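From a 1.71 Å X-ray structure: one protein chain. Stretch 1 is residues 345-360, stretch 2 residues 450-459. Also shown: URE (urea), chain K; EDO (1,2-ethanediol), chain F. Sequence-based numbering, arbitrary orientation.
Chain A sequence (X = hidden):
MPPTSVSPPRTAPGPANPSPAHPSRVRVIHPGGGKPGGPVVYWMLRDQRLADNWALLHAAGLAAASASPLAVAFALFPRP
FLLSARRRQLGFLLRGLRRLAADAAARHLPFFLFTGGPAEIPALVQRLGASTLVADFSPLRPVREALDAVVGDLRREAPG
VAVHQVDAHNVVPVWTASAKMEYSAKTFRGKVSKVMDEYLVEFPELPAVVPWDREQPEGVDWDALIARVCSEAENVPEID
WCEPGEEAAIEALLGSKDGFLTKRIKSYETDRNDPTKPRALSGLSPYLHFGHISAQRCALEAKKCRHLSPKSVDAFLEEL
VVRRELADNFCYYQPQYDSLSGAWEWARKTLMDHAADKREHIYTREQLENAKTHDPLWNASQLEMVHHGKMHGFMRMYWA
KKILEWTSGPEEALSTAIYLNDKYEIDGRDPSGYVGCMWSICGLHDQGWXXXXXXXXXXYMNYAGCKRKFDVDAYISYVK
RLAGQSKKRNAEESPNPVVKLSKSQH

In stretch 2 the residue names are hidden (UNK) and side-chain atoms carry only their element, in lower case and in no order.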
# COMPACT_ATOMS: atom_id res chain seq x y z
N GLU A 345 -11.37 18.78 -12.92
CA GLU A 345 -12.07 19.25 -14.12
C GLU A 345 -11.15 19.73 -15.25
O GLU A 345 -11.41 19.45 -16.42
CB GLU A 345 -13.11 20.33 -13.77
CG GLU A 345 -14.07 20.61 -14.90
CD GLU A 345 -15.04 21.73 -14.57
OE1 GLU A 345 -16.02 21.91 -15.32
OE2 GLU A 345 -14.83 22.43 -13.56
N TRP A 346 -10.06 20.41 -14.91
CA TRP A 346 -9.17 20.93 -15.95
C TRP A 346 -8.61 19.77 -16.76
O TRP A 346 -8.45 19.88 -17.97
CB TRP A 346 -8.03 21.75 -15.34
CG TRP A 346 -6.95 20.93 -14.67
CD1 TRP A 346 -6.89 20.60 -13.35
CD2 TRP A 346 -5.79 20.36 -15.29
NE1 TRP A 346 -5.76 19.85 -13.11
CE2 TRP A 346 -5.07 19.68 -14.28
CE3 TRP A 346 -5.29 20.34 -16.60
CZ2 TRP A 346 -3.88 19.01 -14.53
CZ3 TRP A 346 -4.11 19.66 -16.85
CH2 TRP A 346 -3.42 19.00 -15.82
N ALA A 347 -8.29 18.68 -16.07
CA ALA A 347 -7.66 17.52 -16.69
C ALA A 347 -8.67 16.74 -17.52
O ALA A 347 -8.38 16.29 -18.64
CB ALA A 347 -7.03 16.63 -15.65
N ARG A 348 -9.87 16.56 -16.97
CA ARG A 348 -10.92 15.91 -17.75
C ARG A 348 -11.18 16.64 -19.04
O ARG A 348 -11.26 16.03 -20.10
CB ARG A 348 -12.20 15.76 -16.92
CG ARG A 348 -12.03 14.79 -15.76
CD ARG A 348 -13.29 14.61 -14.91
NE ARG A 348 -13.47 15.64 -13.87
CZ ARG A 348 -14.44 16.55 -13.89
NH1 ARG A 348 -15.30 16.60 -14.90
NH2 ARG A 348 -14.55 17.43 -12.89
N LYS A 349 -11.29 17.96 -18.96
CA LYS A 349 -11.61 18.76 -20.14
C LYS A 349 -10.50 18.72 -21.20
O LYS A 349 -10.77 18.61 -22.40
CB LYS A 349 -11.94 20.20 -19.74
CG LYS A 349 -13.27 20.31 -19.02
CD LYS A 349 -13.47 21.67 -18.39
CE LYS A 349 -13.84 22.71 -19.41
NZ LYS A 349 -14.04 24.07 -18.82
N THR A 350 -9.26 18.80 -20.76
CA THR A 350 -8.17 18.80 -21.72
C THR A 350 -8.05 17.44 -22.41
O THR A 350 -7.79 17.37 -23.60
CB THR A 350 -6.81 19.23 -21.11
OG1 THR A 350 -5.91 19.57 -22.17
CG2 THR A 350 -6.20 18.12 -20.30
N LEU A 351 -8.27 16.36 -21.66
CA LEU A 351 -8.26 15.04 -22.26
C LEU A 351 -9.42 14.87 -23.24
O LEU A 351 -9.24 14.30 -24.32
CB LEU A 351 -8.26 13.96 -21.17
CG LEU A 351 -6.90 13.75 -20.51
CD1 LEU A 351 -7.02 12.85 -19.28
CD2 LEU A 351 -5.92 13.14 -21.51
N MET A 352 -10.59 15.42 -22.90
CA MET A 352 -11.76 15.36 -23.78
C MET A 352 -11.53 16.16 -25.06
O MET A 352 -11.89 15.71 -26.15
CB MET A 352 -13.02 15.85 -23.07
CG MET A 352 -13.46 14.94 -21.92
SD MET A 352 -14.85 15.59 -20.97
CE MET A 352 -16.14 15.49 -22.21
N ASP A 353 -10.94 17.34 -24.92
CA ASP A 353 -10.63 18.20 -26.06
C ASP A 353 -9.75 17.49 -27.08
O ASP A 353 -9.77 17.83 -28.27
CB ASP A 353 -9.89 19.47 -25.61
CG ASP A 353 -10.76 20.43 -24.85
OD1 ASP A 353 -12.00 20.31 -24.95
OD2 ASP A 353 -10.19 21.30 -24.14
N HIS A 354 -8.97 16.52 -26.63
CA HIS A 354 -8.02 15.87 -27.50
C HIS A 354 -8.37 14.42 -27.79
O HIS A 354 -7.58 13.67 -28.36
CB HIS A 354 -6.61 16.02 -26.92
CG HIS A 354 -6.11 17.42 -27.01
ND1 HIS A 354 -5.38 17.88 -28.08
CD2 HIS A 354 -6.27 18.48 -26.18
CE1 HIS A 354 -5.10 19.16 -27.91
NE2 HIS A 354 -5.62 19.55 -26.76
N ALA A 355 -9.60 14.05 -27.42
CA ALA A 355 -10.07 12.69 -27.61
C ALA A 355 -10.05 12.26 -29.08
O ALA A 355 -9.93 11.08 -29.38
CB ALA A 355 -11.48 12.53 -27.04
N ALA A 356 -10.16 13.21 -29.99
CA ALA A 356 -10.27 12.87 -31.41
C ALA A 356 -8.93 12.87 -32.14
O ALA A 356 -8.85 12.44 -33.29
CB ALA A 356 -11.26 13.80 -32.12
N ASP A 357 -7.89 13.36 -31.48
CA ASP A 357 -6.56 13.34 -32.07
C ASP A 357 -6.16 11.91 -32.41
O ASP A 357 -6.30 11.01 -31.59
CB ASP A 357 -5.53 13.94 -31.11
CG ASP A 357 -5.84 15.38 -30.74
OD1 ASP A 357 -6.82 15.95 -31.27
OD2 ASP A 357 -5.10 15.94 -29.91
N LYS A 358 -5.68 11.68 -33.62
CA LYS A 358 -5.21 10.35 -33.98
C LYS A 358 -3.91 10.07 -33.23
O LYS A 358 -2.99 10.91 -33.20
CB LYS A 358 -5.06 10.20 -35.49
CG LYS A 358 -3.64 10.03 -35.98
CD LYS A 358 -3.59 9.84 -37.49
CE LYS A 358 -4.02 8.44 -37.91
NZ LYS A 358 -3.05 7.41 -37.45
N ARG A 359 -3.85 8.93 -32.56
CA ARG A 359 -2.65 8.53 -31.86
C ARG A 359 -1.65 8.00 -32.89
O ARG A 359 -2.06 7.40 -33.89
CB ARG A 359 -2.97 7.44 -30.82
CG ARG A 359 -3.54 7.93 -29.48
CD ARG A 359 -4.97 8.50 -29.56
NE ARG A 359 -5.43 8.83 -28.20
CZ ARG A 359 -6.05 9.94 -27.83
NH1 ARG A 359 -6.35 10.88 -28.71
NH2 ARG A 359 -6.37 10.12 -26.55
N GLU A 360 -0.36 8.22 -32.66
CA GLU A 360 0.67 7.79 -33.60
C GLU A 360 0.79 6.26 -33.62
O GLU A 360 1.06 5.66 -34.66
CB GLU A 360 2.01 8.44 -33.25
CG GLU A 360 2.47 8.16 -31.82
CD GLU A 360 3.79 8.83 -31.48
OE1 GLU A 360 4.25 9.69 -32.26
OE2 GLU A 360 4.38 8.48 -30.43
N UNK A 450 2.18 22.81 -21.46
CA UNK A 450 1.85 23.30 -22.79
C UNK A 450 0.98 22.31 -23.56
O UNK A 450 1.32 21.13 -23.66
c UNK A 450 2.92 24.35 -24.86
n UNK A 450 3.24 25.22 -27.74
c UNK A 450 4.26 24.70 -25.51
c UNK A 450 3.14 23.59 -23.57
c UNK A 450 4.08 25.73 -26.63
N UNK A 451 -0.14 22.80 -24.09
CA UNK A 451 -1.07 21.95 -24.81
C UNK A 451 -0.41 21.32 -26.03
O UNK A 451 0.26 22.00 -26.81
o UNK A 451 -4.77 23.93 -25.46
c UNK A 451 -4.81 22.70 -25.65
o UNK A 451 -5.83 22.10 -26.03
c UNK A 451 -3.55 21.89 -25.39
c UNK A 451 -2.31 22.75 -25.23
N UNK A 452 -0.60 20.01 -26.18
CA UNK A 452 -0.08 19.26 -27.31
C UNK A 452 -1.11 18.22 -27.70
O UNK A 452 -2.06 17.96 -26.95
n UNK A 452 3.00 16.29 -26.66
c UNK A 452 2.46 16.97 -25.50
c UNK A 452 4.19 16.55 -27.20
c UNK A 452 1.12 17.60 -25.81
c UNK A 452 1.24 18.59 -26.94
n UNK A 452 4.59 15.88 -28.28
n UNK A 452 4.99 17.48 -26.66
N UNK A 453 -0.96 17.61 -28.89
CA UNK A 453 -1.91 16.58 -29.33
C UNK A 453 -1.98 15.38 -28.38
O UNK A 453 -0.97 14.99 -27.78
c UNK A 453 -1.34 16.14 -30.69
c UNK A 453 0.04 17.92 -29.93
c UNK A 453 -0.55 17.31 -31.15
N UNK A 454 -3.17 14.81 -28.25
CA UNK A 454 -3.43 13.63 -27.42
C UNK A 454 -3.41 13.92 -25.92
O UNK A 454 -4.39 13.69 -25.22
c UNK A 454 -2.46 12.47 -27.73
c UNK A 454 -2.56 12.08 -29.19
c UNK A 454 -2.80 11.24 -26.87
N UNK A 455 -2.28 14.38 -25.43
CA UNK A 455 -2.15 14.66 -24.01
C UNK A 455 -2.90 15.91 -23.59
O UNK A 455 -3.21 16.10 -22.42
c UNK A 455 0.05 13.58 -23.40
c UNK A 455 0.71 13.38 -22.21
c UNK A 455 0.76 11.41 -24.14
c UNK A 455 1.39 12.19 -21.98
c UNK A 455 0.08 12.59 -24.36
c UNK A 455 1.43 11.22 -22.95
c UNK A 455 -0.69 14.86 -23.64
N UNK A 456 -3.17 16.81 -24.54
CA UNK A 456 -3.64 18.12 -24.14
C UNK A 456 -2.61 18.76 -23.21
O UNK A 456 -1.41 18.73 -23.50
N UNK A 457 -3.08 19.30 -22.09
CA UNK A 457 -2.20 19.90 -21.09
C UNK A 457 -1.65 18.92 -20.05
O UNK A 457 -0.95 19.32 -19.12
c UNK A 457 -3.37 22.12 -21.41
c UNK A 457 -2.89 21.08 -20.41
c UNK A 457 -4.72 24.17 -21.78
n UNK A 457 -5.42 25.34 -21.16
c UNK A 457 -4.06 23.28 -20.74
N UNK A 458 -1.96 17.64 -20.19
CA UNK A 458 -1.42 16.65 -19.27
C UNK A 458 0.08 16.60 -19.53
O UNK A 458 0.50 16.61 -20.68
c UNK A 458 -3.54 15.30 -19.35
c UNK A 458 -1.37 14.22 -18.61
c UNK A 458 -3.98 15.83 -17.98
c UNK A 458 -2.02 15.25 -19.53
N UNK A 459 0.88 16.52 -18.46
CA UNK A 459 2.34 16.47 -18.58
C UNK A 459 2.84 15.36 -19.53
O UNK A 459 2.41 14.20 -19.43
c UNK A 459 2.99 16.32 -17.20
n UNK A 459 4.72 16.62 -14.75
c UNK A 459 4.52 16.36 -17.23
n UNK A 459 6.84 16.82 -13.91
c UNK A 459 5.54 17.06 -13.81
c UNK A 459 5.14 15.85 -15.92
n UNK A 459 5.07 17.76 -12.78
C URE K . 3.17 18.99 -22.15
O URE K . 2.01 18.60 -22.30
N1 URE K . 3.95 18.50 -21.21
N2 URE K . 3.65 19.91 -22.95
C1 EDO F . 1.90 12.74 -29.44
O1 EDO F . 1.75 11.37 -29.46
C2 EDO F . 1.56 13.44 -28.32
O2 EDO F . 1.77 14.80 -28.27
O HOH W 1 -7.27 21.44 -23.70
O HOH W 2 -6.97 12.61 -25.31

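Position 450 carries four carbons in a row ending in a nitrogen, an unbranched chain that reaches nothing on stretch 1; it is Lys 450, whose O accepts a hydrogen bond from urea N2 (2.7 Å). At 451, three carbons end in two oxygens, one of which lies 2.7 Å from His 354 NE2. The chain length and terminal carboxylate give Glu 451, and the imidazole donates to its OE1 near the ring plane.

Position 452 has three carbons, a nitrogen and a carbon bearing two more nitrogens: Arg 452. Its CB points away from stretch 1, and its NE donates to ethanediol O2 (2.5 Å), while its backbone O lies over one face of the His 354 ring. At 453, three carbons close a ring onto the backbone nitrogen, with CA 3.3 Å from Asp 357 OD2; this is Pro 453.

Position 454 has one carbon carrying two more, and one branch lies 3.6 Å from Arg 359 CZ. The fork identifies Val 454, whose CG1 sits over a face of the guanidinium, while its N donates to Asp 357 OD2 (2.8 Å). A single carbon leading to a six-carbon ring, directed away from stretch 1, makes position 455 Phe 455.

Position 456 has no side-chain atoms and is Gly 456. A CB here would fall 2.2 Å from Thr 350 OG1, a clash, and the positive phi also favours glycine. Its bare CA instead packs over the His 354 ring, 3.7 Å from the centroid. At 457, four carbons in a row end in nitrogen, the second carbon 3.7 Å from Thr 350 OG1; this is Lys 457, whose end leads away.

Position 458 has four carbons forked at the first, one arm two carbons long: Ile 458. Its CD1 lies 3.9 Å from both Trp 346 CH2 and Ala 347 CB. Position 459 repeats the three-carbon chain and three nitrogens of a guanidinium, giving Arg 459, which does not touch stretch 1.

The contact joins a helix and the turn after it to an irregular segment. Thr 350 OG1 accepts from Lys 457 N (2.8 Å) within the type II' turn. Asp 357 OD2 accepts from both Val 454 N and His 354 ND1 (2.7 Å), so the imidazole is held between two carboxylates. Water 1 links Thr 350, Asp 353 and Glu 451; water 2 links Leu 351, Arg 359 and Val 454. Apolar packing around Ile 458 completes the interface.

Stretch 2 450-459: KERPVFGKIR
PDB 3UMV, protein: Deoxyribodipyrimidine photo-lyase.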